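Local coordinates for envelopment polyprotein (Bovine Schmallenberg virus BH80/Germany/2011, PDB 7A56) that probably fuses the viral envelope with a host membrane during entry, its Gc glycoprotein acting as a class II fusion protein, here in the trimeric postfusion form, at residues I389-D394 and I411-P416; C375-S380 and V422-C427; D359-G364 and A431-S436; N382-C387 and A401-Q406; R108-A113 and E325-V330. All coordinates share one frame; numbering follows the deposited sequence.

Interaction 1 of 5, residues I389-D394 and I411-P416; sequences IKSNCD and IKLNCP. With PO4 (phosphate ion), chain J.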
# COMPACT_ATOMS: atom_id res chain seq x y z
N ILE A 389 -22.13 -0.61 6.70
CA ILE A 389 -22.89 -1.06 5.54
C ILE A 389 -22.58 -2.54 5.34
O ILE A 389 -21.42 -2.96 5.41
CB ILE A 389 -22.62 -0.17 4.30
CG1 ILE A 389 -23.44 -0.65 3.09
CG2 ILE A 389 -21.12 0.02 3.99
CD1 ILE A 389 -23.51 0.38 1.94
N LYS A 390 -23.64 -3.34 5.16
CA LYS A 390 -23.49 -4.78 4.92
C LYS A 390 -24.34 -5.23 3.72
O LYS A 390 -25.27 -4.54 3.31
CB LYS A 390 -23.86 -5.58 6.18
CG LYS A 390 -22.88 -5.24 7.35
CD LYS A 390 -22.96 -6.18 8.50
CE LYS A 390 -22.04 -5.69 9.62
NZ LYS A 390 -20.64 -5.39 9.18
N SER A 391 -24.02 -6.40 3.17
CA SER A 391 -24.78 -6.96 2.06
C SER A 391 -24.58 -8.47 2.03
O SER A 391 -23.63 -9.00 2.62
CB SER A 391 -24.36 -6.33 0.71
OG SER A 391 -24.94 -6.98 -0.44
N ASN A 392 -25.50 -9.16 1.35
CA ASN A 392 -25.24 -10.55 1.00
C ASN A 392 -24.15 -10.64 -0.06
O ASN A 392 -23.46 -11.66 -0.15
CB ASN A 392 -26.52 -11.26 0.54
CG ASN A 392 -27.18 -10.57 -0.65
OD1 ASN A 392 -27.22 -9.35 -0.74
ND2 ASN A 392 -27.69 -11.37 -1.57
N CYS A 393 -23.95 -9.59 -0.84
CA CYS A 393 -22.82 -9.54 -1.74
C CYS A 393 -21.60 -9.00 -1.02
O CYS A 393 -21.67 -8.53 0.12
CB CYS A 393 -23.17 -8.68 -2.96
SG CYS A 393 -24.66 -9.24 -3.78
N ASP A 394 -20.45 -9.09 -1.70
CA ASP A 394 -19.26 -8.42 -1.21
C ASP A 394 -19.36 -6.91 -1.46
O ASP A 394 -19.98 -6.48 -2.42
CB ASP A 394 -18.02 -8.98 -1.89
CG ASP A 394 -17.71 -10.37 -1.42
OD1 ASP A 394 -17.61 -10.59 -0.20
OD2 ASP A 394 -17.53 -11.26 -2.28
N ILE A 411 -23.22 2.58 -4.34
CA ILE A 411 -22.22 1.61 -3.89
C ILE A 411 -22.01 0.58 -4.99
O ILE A 411 -22.87 0.36 -5.84
CB ILE A 411 -22.63 0.87 -2.60
CG1 ILE A 411 -23.85 -0.02 -2.82
CG2 ILE A 411 -22.77 1.84 -1.43
CD1 ILE A 411 -24.38 -0.60 -1.51
N LYS A 412 -20.85 -0.07 -4.94
CA LYS A 412 -20.54 -1.15 -5.87
C LYS A 412 -20.45 -2.46 -5.08
O LYS A 412 -19.94 -2.48 -3.96
CB LYS A 412 -19.25 -0.86 -6.63
CG LYS A 412 -18.71 -2.01 -7.44
CD LYS A 412 -17.48 -1.59 -8.24
CE LYS A 412 -16.22 -1.42 -7.37
NZ LYS A 412 -14.94 -1.44 -8.20
N LEU A 413 -21.03 -3.52 -5.65
CA LEU A 413 -21.11 -4.83 -5.03
C LEU A 413 -20.50 -5.89 -5.94
O LEU A 413 -20.52 -5.79 -7.16
CB LEU A 413 -22.55 -5.23 -4.71
CG LEU A 413 -23.32 -4.28 -3.79
CD1 LEU A 413 -24.74 -4.81 -3.63
CD2 LEU A 413 -22.63 -4.06 -2.44
N ASN A 414 -19.99 -6.92 -5.31
CA ASN A 414 -19.49 -8.09 -6.02
C ASN A 414 -20.40 -9.23 -5.61
O ASN A 414 -20.24 -9.76 -4.51
CB ASN A 414 -18.03 -8.36 -5.67
CG ASN A 414 -17.54 -9.69 -6.19
OD1 ASN A 414 -17.28 -10.63 -5.42
ND2 ASN A 414 -17.38 -9.78 -7.50
N CYS A 415 -21.37 -9.57 -6.48
CA CYS A 415 -22.38 -10.59 -6.21
C CYS A 415 -22.09 -11.86 -7.01
O CYS A 415 -21.75 -11.79 -8.20
CB CYS A 415 -23.80 -10.12 -6.56
SG CYS A 415 -24.41 -8.68 -5.72
N PRO A 416 -22.27 -13.03 -6.40
CA PRO A 416 -22.02 -14.28 -7.12
C PRO A 416 -23.04 -14.47 -8.23
O PRO A 416 -24.16 -13.93 -8.19
CB PRO A 416 -22.17 -15.35 -6.03
CG PRO A 416 -22.16 -14.63 -4.74
CD PRO A 416 -22.69 -13.26 -5.01
P PO4 J . -19.30 -8.56 7.86
O1 PO4 J . -18.36 -9.69 7.52
O2 PO4 J . -20.44 -8.54 6.84
O3 PO4 J . -18.61 -7.22 7.85
O4 PO4 J . -19.85 -8.77 9.25
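Cys393 and Cys415 are joined covalently, their SG atoms 2.0 Å apart. The CB-SG-SG-CB torsion of 97° is close to the relaxed value for a disulfide. In both cysteines SG lies anti to the carbonyl carbon, beside the backbone N, which lets the link after strand 385-391 and the chain at the end of strand 408-414 meet sulfur to sulfur.

Backbone bonds continue the join next door. Asp394 and Asn414 form an antiparallel hydrogen-bonded pair: Asp394 N gives to Asn414 O at 2.9 Å, and Asn414 N gives to Asp394 O with a nearly straight N-H...O angle of 167°. The side chains of this pair lie side by side, pointing the same way, and the Asp394 carboxylate is hydrogen-bonded through OD1 to Ser114 of the second subunit. Before the pair, Ser391 makes an ST turn: its OG, anti to the backbone N, accepts from Cys393 N at 2.8 Å, and a hydroxyl also bonded to Ser423 O suits this bend.

The segments belong to a sandwich of two antiparallel sheets, consistent with the immunoglobulin-like domain III of class II fusion proteins; 385-391 lies in one sheet and 408-414 in the other.

Apolar packing fills the gap between them. Ile389 and Ile411 reach tip to tip, CD1 to CD1 at 3.7 Å, each long branch suited to bridging sheets. Leu413 CB rests against Cys393 CB at 3.9 Å.

On the outer side Lys390 NZ binds O3 of a phosphate ion, probably from the crystallisation liquor, at 3.0 Å; Lys398 of the same chain and Gln197 of the second subunit also bind it.

Interaction 2 of 5, residues C375-S380 and V422-C427; sequences CALKLS and VSVSVC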
# COMPACT_ATOMS: atom_id res chain seq x y z
N CYS A 375 -25.37 -0.21 -7.20
CA CYS A 375 -26.63 0.09 -6.52
C CYS A 375 -26.73 1.58 -6.21
O CYS A 375 -25.80 2.15 -5.64
CB CYS A 375 -26.78 -0.71 -5.22
SG CYS A 375 -26.90 -2.53 -5.44
N ALA A 376 -27.85 2.19 -6.59
CA ALA A 376 -28.25 3.50 -6.11
C ALA A 376 -29.21 3.35 -4.93
O ALA A 376 -30.24 2.68 -5.03
CB ALA A 376 -28.92 4.31 -7.22
N LEU A 377 -28.87 3.97 -3.82
CA LEU A 377 -29.71 4.01 -2.64
C LEU A 377 -30.22 5.43 -2.42
O LEU A 377 -29.47 6.41 -2.56
CB LEU A 377 -28.91 3.56 -1.41
CG LEU A 377 -28.66 2.04 -1.25
CD1 LEU A 377 -27.68 1.51 -2.28
CD2 LEU A 377 -28.13 1.73 0.14
N LYS A 378 -31.49 5.54 -2.04
CA LYS A 378 -32.00 6.75 -1.39
C LYS A 378 -32.18 6.48 0.11
O LYS A 378 -32.97 5.60 0.49
CB LYS A 378 -33.31 7.21 -2.03
CG LYS A 378 -33.15 7.72 -3.46
CD LYS A 378 -34.02 8.94 -3.70
CE LYS A 378 -34.04 9.34 -5.16
NZ LYS A 378 -35.09 8.64 -5.96
N LEU A 379 -31.47 7.26 0.92
CA LEU A 379 -31.40 7.12 2.38
C LEU A 379 -32.00 8.33 3.07
O LEU A 379 -31.77 9.47 2.63
CB LEU A 379 -29.96 7.01 2.91
CG LEU A 379 -29.17 5.78 2.54
CD1 LEU A 379 -28.03 5.63 3.51
CD2 LEU A 379 -30.07 4.57 2.55
N SER A 380 -32.71 8.09 4.16
CA SER A 380 -33.12 9.11 5.13
C SER A 380 -32.37 8.89 6.44
O SER A 380 -32.11 7.75 6.83
CB SER A 380 -34.63 9.09 5.38
OG SER A 380 -35.31 9.70 4.31
N VAL A 422 -30.53 -8.78 -4.17
CA VAL A 422 -29.49 -8.06 -3.47
C VAL A 422 -30.10 -7.48 -2.20
O VAL A 422 -31.12 -6.79 -2.26
CB VAL A 422 -28.89 -6.94 -4.34
CG1 VAL A 422 -27.98 -6.09 -3.50
CG2 VAL A 422 -28.18 -7.52 -5.55
N SER A 423 -29.49 -7.80 -1.06
CA SER A 423 -29.83 -7.24 0.24
C SER A 423 -28.74 -6.29 0.71
O SER A 423 -27.55 -6.56 0.49
CB SER A 423 -30.01 -8.34 1.29
OG SER A 423 -30.69 -7.82 2.41
N VAL A 424 -29.13 -5.18 1.35
CA VAL A 424 -28.18 -4.20 1.85
C VAL A 424 -28.73 -3.64 3.16
O VAL A 424 -29.93 -3.36 3.27
CB VAL A 424 -27.91 -3.04 0.86
CG1 VAL A 424 -27.05 -1.97 1.53
CG2 VAL A 424 -27.26 -3.54 -0.46
N SER A 425 -27.85 -3.47 4.14
CA SER A 425 -28.22 -2.83 5.39
C SER A 425 -27.28 -1.66 5.61
O SER A 425 -26.09 -1.73 5.27
CB SER A 425 -28.20 -3.83 6.57
OG SER A 425 -26.89 -4.10 7.06
N VAL A 426 -27.83 -0.57 6.15
CA VAL A 426 -27.06 0.61 6.55
C VAL A 426 -27.49 1.00 7.97
O VAL A 426 -28.66 1.34 8.18
CB VAL A 426 -27.29 1.77 5.58
CG1 VAL A 426 -26.45 2.97 6.00
CG2 VAL A 426 -26.96 1.31 4.11
N CYS A 427 -26.57 0.98 8.92
CA CYS A 427 -26.92 1.09 10.35
C CYS A 427 -27.98 0.00 10.60
O CYS A 427 -27.81 -1.16 10.20
CB CYS A 427 -27.35 2.52 10.69
SG CYS A 427 -26.02 3.73 11.19
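Leu377 projects from its strand between Val424 and Val426 and touches both with a single methyl, CD2, which is 4.1 Å from Val424 CG1 and 4.2 Å from Val426 CG2. Its conformation explains the reach. CG lies anti to the carbonyl carbon, while chi2 of 70° swings CD1 aside; CD2 is then the methyl anti to CA, at the far end of the chain. Toward Val426 the approach is tip to tip, toward Val424 oblique.

Leu379 reaches across by its other branch. With chi2 at -160° its CD1 is the extended methyl, meeting Val426 CG1 at 4.0 Å. Val426 therefore receives one leucine on each methyl. At the other end the pairing is smaller: Cys375 SG lies 4.2 Å from Val422 CG1, the sulfur being tied also to Cys363.

The three valines share one conformation, CG1 anti to the backbone N and CG2 anti to the carbonyl carbon, with neither methyl wedged between N and C. Such branched residues suit an extended strand and present a short, broad surface, which the longer leucines opposite complete. The contact is wholly apolar, and its six touching residues are buried. Between the valines, Ser423 and Ser425 turn to the other side of their strand, as do Ala376 and Lys378 of theirs.

The axes of 375-380 and 422-426 are 10.4 Å apart at closest and 32° from parallel, a separation too wide for backbone pairing. This is the face-to-face packing of a beta sandwich, here the hydrophobic core of a domain consistent with the immunoglobulin-like domain III of class II fusion proteins.

Interaction 3 of 5, residues D359-G364 and A431-S436; sequences DEIRCG and AYTKPS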
# COMPACT_ATOMS: atom_id res chain seq x y z
N ASP A 359 -34.84 4.35 1.67
CA ASP A 359 -36.12 4.66 1.06
C ASP A 359 -36.27 3.96 -0.27
O ASP A 359 -37.36 3.51 -0.63
CB ASP A 359 -36.28 6.17 0.90
CG ASP A 359 -36.12 6.91 2.22
OD1 ASP A 359 -36.42 6.30 3.25
OD2 ASP A 359 -35.69 8.09 2.23
N GLU A 360 -35.18 3.86 -1.03
CA GLU A 360 -35.27 2.98 -2.19
C GLU A 360 -33.89 2.47 -2.53
O GLU A 360 -32.88 2.99 -2.06
CB GLU A 360 -35.91 3.66 -3.38
CG GLU A 360 -35.63 5.11 -3.60
CD GLU A 360 -36.33 5.60 -4.86
OE1 GLU A 360 -37.36 6.31 -4.75
OE2 GLU A 360 -35.86 5.24 -5.98
N ILE A 361 -33.87 1.40 -3.32
CA ILE A 361 -32.63 0.77 -3.77
C ILE A 361 -32.86 0.19 -5.15
O ILE A 361 -33.81 -0.57 -5.38
CB ILE A 361 -32.13 -0.31 -2.79
CG1 ILE A 361 -30.91 -1.04 -3.35
CG2 ILE A 361 -33.25 -1.29 -2.44
CD1 ILE A 361 -30.25 -1.98 -2.32
N ARG A 362 -31.97 0.55 -6.08
CA ARG A 362 -31.98 0.06 -7.46
C ARG A 362 -30.59 -0.49 -7.75
O ARG A 362 -29.60 0.19 -7.48
CB ARG A 362 -32.31 1.19 -8.44
CG ARG A 362 -33.70 1.78 -8.31
CD ARG A 362 -34.72 0.69 -8.04
NE ARG A 362 -35.89 0.78 -8.90
CZ ARG A 362 -36.10 0.01 -9.96
NH1 ARG A 362 -37.20 0.16 -10.68
NH2 ARG A 362 -35.21 -0.91 -10.31
N CYS A 363 -30.50 -1.72 -8.24
CA CYS A 363 -29.22 -2.34 -8.57
C CYS A 363 -29.26 -2.89 -9.98
O CYS A 363 -30.28 -3.46 -10.41
CB CYS A 363 -28.86 -3.46 -7.59
SG CYS A 363 -28.88 -2.96 -5.87
N GLY A 364 -28.15 -2.70 -10.71
CA GLY A 364 -27.98 -3.19 -12.08
C GLY A 364 -26.52 -3.43 -12.37
O GLY A 364 -25.65 -2.69 -11.89
N ALA A 431 -32.84 -3.24 3.18
CA ALA A 431 -33.66 -3.21 1.98
C ALA A 431 -33.13 -4.25 1.01
O ALA A 431 -31.97 -4.65 1.09
CB ALA A 431 -33.68 -1.83 1.32
N TYR A 432 -34.01 -4.69 0.11
CA TYR A 432 -33.63 -5.67 -0.90
C TYR A 432 -34.28 -5.33 -2.24
O TYR A 432 -35.33 -4.67 -2.29
CB TYR A 432 -33.96 -7.10 -0.45
CG TYR A 432 -35.43 -7.42 -0.33
CD1 TYR A 432 -36.13 -7.18 0.85
CD2 TYR A 432 -36.13 -7.99 -1.41
CE1 TYR A 432 -37.51 -7.50 0.96
CE2 TYR A 432 -37.49 -8.30 -1.32
CZ TYR A 432 -38.17 -8.05 -0.13
OH TYR A 432 -39.52 -8.37 -0.06
N THR A 433 -33.63 -5.74 -3.32
CA THR A 433 -34.19 -5.54 -4.65
C THR A 433 -33.71 -6.67 -5.55
O THR A 433 -32.65 -7.25 -5.33
CB THR A 433 -33.80 -4.19 -5.25
OG1 THR A 433 -34.60 -3.95 -6.41
CG2 THR A 433 -32.33 -4.18 -5.66
N LYS A 434 -34.50 -6.98 -6.55
CA LYS A 434 -34.04 -7.85 -7.64
C LYS A 434 -33.22 -7.03 -8.63
O LYS A 434 -33.68 -5.98 -9.08
CB LYS A 434 -35.22 -8.53 -8.34
CG LYS A 434 -35.75 -9.78 -7.62
CD LYS A 434 -37.21 -10.10 -7.96
CE LYS A 434 -37.96 -10.70 -6.77
NZ LYS A 434 -39.42 -10.89 -7.07
N PRO A 435 -32.01 -7.47 -8.99
CA PRO A 435 -31.14 -6.63 -9.83
C PRO A 435 -31.77 -6.34 -11.18
O PRO A 435 -32.48 -7.17 -11.77
CB PRO A 435 -29.87 -7.47 -9.98
CG PRO A 435 -29.96 -8.55 -8.93
CD PRO A 435 -31.42 -8.80 -8.76
N SER A 436 -31.52 -5.13 -11.66
CA SER A 436 -32.15 -4.61 -12.87
C SER A 436 -31.29 -5.02 -14.05
O SER A 436 -30.32 -4.36 -14.42
CB SER A 436 -32.31 -3.10 -12.76
OG SER A 436 -32.88 -2.56 -13.93
O HOH W 1 -33.18 -3.11 -8.60
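One water molecule gathers Cys363, Thr433 and Lys434 around itself. It accepts from Cys363 N and donates to Lys434 O, both at 3.0 Å, and it is hydrogen-bonded to Thr433 OG1 at 2.7 Å; a weak bond from Arg362 NH2 adds a fourth partner. It thus links Cys363 N to groups too far across the contact to bond directly. Thr433 suits the place because OG1, anti to the backbone N (chi1 -168°), serves the water while its methyl serves the interior.

Strands 356-365 and 429-433 are outermost in the two sheets of the domain's beta sandwich. Along its margin segments 359-364 and 431-433 are 37° from parallel, and the chain that follows strand 429-433 draws nearer still, toward Gly364.

Inside, Ile361 CG2 packs on Ala431 CB at 3.8 Å, the small alanine leaving room for the branched isoleucine. Thr433 CG2 lies 3.7 Å from Cys363 SG, whose disulfide to Cys375 ties strand 356-365 to its neighbour. The chain bends in at Pro435, and Ser436 N bonds to Cys363 O, although the modelled length is doubtfully short. Gly364, having no side chain, lets Ser436 O lie 3.5 Å from its CA.

Interaction 4 of 5, residues N382-C387 and A401-Q406; sequences NTIGSC and AVDPMQ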
# COMPACT_ATOMS: atom_id res chain seq x y z
N ASN A 382 -31.77 10.84 10.52
CA ASN A 382 -32.07 11.95 11.42
C ASN A 382 -30.80 12.69 11.88
O ASN A 382 -30.91 13.66 12.66
CB ASN A 382 -32.91 11.44 12.62
CG ASN A 382 -32.16 10.44 13.53
OD1 ASN A 382 -31.22 9.75 13.14
ND2 ASN A 382 -32.60 10.37 14.77
N THR A 383 -29.63 12.32 11.34
CA THR A 383 -28.37 12.87 11.82
C THR A 383 -27.27 12.63 10.78
O THR A 383 -27.23 11.61 10.11
CB THR A 383 -27.94 12.27 13.18
OG1 THR A 383 -26.77 12.94 13.67
CG2 THR A 383 -27.68 10.75 13.15
N ILE A 384 -26.35 13.59 10.72
CA ILE A 384 -25.01 13.30 10.21
C ILE A 384 -24.44 12.17 11.03
O ILE A 384 -24.56 12.18 12.26
CB ILE A 384 -24.14 14.56 10.32
CG1 ILE A 384 -24.70 15.67 9.42
CG2 ILE A 384 -22.65 14.20 10.02
CD1 ILE A 384 -24.09 17.04 9.72
N GLY A 385 -23.82 11.20 10.38
CA GLY A 385 -23.25 10.11 11.16
C GLY A 385 -22.46 9.17 10.26
O GLY A 385 -22.15 9.50 9.11
N SER A 386 -22.13 8.02 10.80
CA SER A 386 -21.34 7.03 10.09
C SER A 386 -22.00 5.70 10.40
O SER A 386 -22.29 5.43 11.56
CB SER A 386 -19.88 7.03 10.57
OG SER A 386 -19.14 6.04 9.87
N CYS A 387 -22.28 4.89 9.38
CA CYS A 387 -22.99 3.64 9.57
C CYS A 387 -22.20 2.46 9.04
O CYS A 387 -21.54 2.55 8.01
CB CYS A 387 -24.32 3.64 8.82
SG CYS A 387 -25.48 4.76 9.50
N ALA A 401 -20.71 7.27 5.30
CA ALA A 401 -21.16 8.47 6.00
C ALA A 401 -22.56 8.82 5.53
O ALA A 401 -22.84 8.81 4.34
CB ALA A 401 -20.23 9.65 5.73
N VAL A 402 -23.44 9.15 6.47
CA VAL A 402 -24.81 9.54 6.15
C VAL A 402 -25.00 11.01 6.51
O VAL A 402 -24.36 11.54 7.44
CB VAL A 402 -25.88 8.65 6.85
CG1 VAL A 402 -25.68 7.16 6.44
CG2 VAL A 402 -25.86 8.80 8.38
N ASP A 403 -25.90 11.64 5.79
CA ASP A 403 -25.99 13.09 5.77
C ASP A 403 -27.44 13.45 5.50
O ASP A 403 -27.99 13.02 4.49
CB ASP A 403 -25.02 13.63 4.71
CG ASP A 403 -25.09 15.15 4.49
OD1 ASP A 403 -25.63 15.88 5.32
OD2 ASP A 403 -24.59 15.61 3.44
N PRO A 404 -28.11 14.16 6.42
CA PRO A 404 -29.44 14.69 6.11
C PRO A 404 -29.51 15.54 4.85
O PRO A 404 -30.61 15.70 4.33
CB PRO A 404 -29.78 15.54 7.35
CG PRO A 404 -28.90 15.03 8.43
CD PRO A 404 -27.64 14.55 7.75
N MET A 405 -28.43 16.18 4.40
CA MET A 405 -28.50 17.06 3.25
C MET A 405 -28.20 16.31 1.97
O MET A 405 -28.14 16.93 0.90
CB MET A 405 -27.49 18.23 3.36
CG MET A 405 -27.53 19.05 4.63
SD MET A 405 -29.13 19.81 4.73
CE MET A 405 -29.20 20.85 3.30
N GLN A 406 -27.97 15.00 2.06
CA GLN A 406 -27.76 14.17 0.86
C GLN A 406 -28.71 12.98 0.87
O GLN A 406 -28.75 12.23 1.85
CB GLN A 406 -26.29 13.69 0.78
CG GLN A 406 -25.97 12.88 -0.48
CD GLN A 406 -24.48 12.63 -0.65
OE1 GLN A 406 -23.65 13.53 -0.43
NE2 GLN A 406 -24.13 11.40 -1.08
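A short antiparallel ladder at the margin of one sheet of the beta sandwich joins Gly385 to Val402 and Ser386 to Ala401. Gly385 and Val402 are the hydrogen-bonded pair: Gly385 N gives to Val402 O, and Val402 N gives back to Gly385 O, both at 3.0 Å. Ser386 and Ala401 follow as a non-hydrogen-bonded pair, their CA atoms 4.3 Å apart.

Val402 is the residue most covered. Its CG2, held between the backbone N and the carbonyl carbon, lies over the backbone, 3.6 Å from Thr383 O and almost as near Gly385 N, beside a residue with no side chain; CG1 points to the Cys387 sulfur, 3.9 Å from SG. Branched and compact, valine can thus cover backbone and disulfide together.

Past the ladder the chains stay in touch through Pro404. Its ring crosses the Ile384 side chain at about a right angle, CD meeting CG1 at 3.6 Å, and the same CD is 3.4 Å from Ile384 N. The ring-locked phi of Pro404 suits the second position of the type I turn from Asp403 to Gln406. Asp403 OD1 accepts from Met405 N at 3.0 Å, an Asx turn in which the donor stands above the carboxylate plane.

Strand 385-391 separates 399-402 from 422-426 in this sheet; Cys387 is disulfide-linked to Cys427, and Val402 reaches Leu379 and Thr381 on strand 373-381 of the facing sheet.

Interaction 5 of 5, residues R108-A113 and E325-V330; sequences RVINKA and EVHKKV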
# COMPACT_ATOMS: atom_id res chain seq x y z
N ARG A 108 -14.97 16.31 9.20
CA ARG A 108 -14.50 15.85 7.88
C ARG A 108 -13.29 14.96 8.04
O ARG A 108 -12.40 15.23 8.85
CB ARG A 108 -14.21 17.06 6.98
CG ARG A 108 -13.60 16.66 5.59
CD ARG A 108 -13.42 17.95 4.74
NE ARG A 108 -12.33 18.77 5.29
CZ ARG A 108 -12.48 19.96 5.86
NH1 ARG A 108 -13.68 20.51 5.95
NH2 ARG A 108 -11.41 20.61 6.33
N VAL A 109 -13.29 13.84 7.31
CA VAL A 109 -12.10 13.02 7.14
C VAL A 109 -12.05 12.64 5.67
O VAL A 109 -12.97 11.98 5.17
CB VAL A 109 -12.10 11.73 7.97
CG1 VAL A 109 -10.87 10.93 7.59
CG2 VAL A 109 -12.11 12.00 9.53
N ILE A 110 -10.98 13.03 4.98
CA ILE A 110 -10.74 12.53 3.60
C ILE A 110 -9.24 12.41 3.38
O ILE A 110 -8.45 13.08 4.04
CB ILE A 110 -11.31 13.43 2.51
CG1 ILE A 110 -10.64 14.77 2.60
CG2 ILE A 110 -12.82 13.56 2.60
CD1 ILE A 110 -10.66 15.47 1.30
N ASN A 111 -8.84 11.54 2.44
CA ASN A 111 -7.46 11.58 2.01
C ASN A 111 -7.43 12.26 0.63
O ASN A 111 -8.43 12.28 -0.09
CB ASN A 111 -6.82 10.16 1.95
CG ASN A 111 -6.35 9.64 3.33
OD1 ASN A 111 -6.03 10.42 4.21
ND2 ASN A 111 -6.24 8.33 3.47
N LYS A 112 -6.31 12.89 0.30
CA LYS A 112 -6.29 13.57 -1.01
C LYS A 112 -4.87 13.61 -1.51
O LYS A 112 -3.91 13.59 -0.72
CB LYS A 112 -6.85 15.00 -0.93
CG LYS A 112 -6.07 15.93 -0.06
CD LYS A 112 -6.80 17.31 0.06
CE LYS A 112 -6.09 18.23 1.07
NZ LYS A 112 -6.83 19.51 1.35
N ALA A 113 -4.73 13.68 -2.85
CA ALA A 113 -3.42 13.96 -3.44
C ALA A 113 -3.64 14.66 -4.80
O ALA A 113 -4.74 14.63 -5.38
CB ALA A 113 -2.58 12.68 -3.59
N GLU A 325 -6.78 17.41 -8.54
CA GLU A 325 -6.82 16.88 -7.16
C GLU A 325 -7.86 15.77 -7.04
O GLU A 325 -8.98 15.90 -7.56
CB GLU A 325 -7.14 18.00 -6.17
CG GLU A 325 -7.17 17.52 -4.72
CD GLU A 325 -7.09 18.66 -3.71
OE1 GLU A 325 -8.07 18.85 -2.94
OE2 GLU A 325 -6.03 19.35 -3.69
N VAL A 326 -7.47 14.66 -6.43
CA VAL A 326 -8.36 13.53 -6.21
C VAL A 326 -8.54 13.36 -4.69
O VAL A 326 -7.58 13.48 -3.91
CB VAL A 326 -7.84 12.24 -6.86
CG1 VAL A 326 -8.75 11.01 -6.57
CG2 VAL A 326 -7.64 12.51 -8.43
N HIS A 327 -9.79 13.05 -4.31
CA HIS A 327 -10.17 12.79 -2.90
C HIS A 327 -10.55 11.33 -2.78
O HIS A 327 -11.14 10.76 -3.71
CB HIS A 327 -11.34 13.66 -2.49
CG HIS A 327 -11.00 15.11 -2.41
ND1 HIS A 327 -11.92 16.07 -2.07
CD2 HIS A 327 -9.82 15.76 -2.57
CE1 HIS A 327 -11.33 17.25 -2.03
NE2 HIS A 327 -10.06 17.10 -2.35
N LYS A 328 -10.16 10.69 -1.67
CA LYS A 328 -10.51 9.31 -1.38
C LYS A 328 -11.32 9.27 -0.07
O LYS A 328 -10.87 9.80 0.95
CB LYS A 328 -9.28 8.40 -1.21
CG LYS A 328 -9.69 6.93 -1.02
CD LYS A 328 -8.51 5.98 -0.89
CE LYS A 328 -9.01 4.57 -0.54
NZ LYS A 328 -9.61 3.85 -1.74
N LYS A 329 -12.48 8.61 -0.15
CA LYS A 329 -13.26 8.23 1.02
C LYS A 329 -12.63 7.00 1.67
O LYS A 329 -12.33 6.00 1.02
CB LYS A 329 -14.70 7.92 0.62
CG LYS A 329 -15.39 9.11 0.00
CD LYS A 329 -16.89 8.88 -0.16
CE LYS A 329 -17.30 8.92 -1.65
NZ LYS A 329 -18.79 8.95 -1.84
N VAL A 330 -12.49 7.08 2.98
CA VAL A 330 -11.73 6.16 3.79
C VAL A 330 -12.54 5.94 5.07
O VAL A 330 -13.45 6.70 5.40
CB VAL A 330 -10.32 6.71 4.13
CG1 VAL A 330 -9.47 6.89 2.89
CG2 VAL A 330 -10.41 8.08 4.89
O HOH W 2 -13.93 9.48 4.23
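The His327 imidazole carries Ile110 CD1 on one face, 3.6 Å above the plane and over its centre, a CH-pi contact. At the edge, in the ring plane, Glu325 OE1 accepts from NE2 at 2.7 Å, the carboxylate oxygen being met on its anti side. That bond would help hold the ring's rotation, with its face turned to the isoleucine.

The setting is an antiparallel ladder between the long strand 98-134 and strand 325-328, near the centre of the chain; 197-206 flanks the former and 316-318 the latter. Asn111 with Lys328 and Ala113 with Val326 are hydrogen-bonded pairs. Lys328 N to Asn111 O is the shortest of their bonds, 2.8 Å, while Val326 N meets Ala113 O nearly along the C=O axis.

Lys112 and His327 share the side of the sheet that carries the ring, with Lys112 CB 3.5 Å from His327 CD2. The extended lysine then passes Glu325, but NZ stays 4.5 Å from OE1, beyond a salt bridge; its weak, long ion pair is with Asp199. Val109 CG1 touches Val330 CG2; close by, a water accepts from Val330 N at 3.1 Å and lies 2.8 Å from Val109 O, to which it may donate.

Overall arrangement
Interactions 1 to 4 cluster in one beta sandwich, whereas interaction 5 lies apart on the long strand 98-134, its centre about 18 Å from that of interaction 4 and about 28 Å from that of interaction 3. Interaction 2 is the sandwich core, apolar throughout. Interaction 3, at the exposed margin, relies partly on water; interactions 1 and 4 are buried and combine backbone pairing with packing. Both use strand 385-391, at successive positions. Disulfides tie the group together: Cys363-Cys375 links interactions 2 and 3, and Cys387-Cys427 links 2 and 4. Interactions 1 and 4 also meet the second subunit, as does Val330 of interaction 5, the contact with the most continuous backbone ladder.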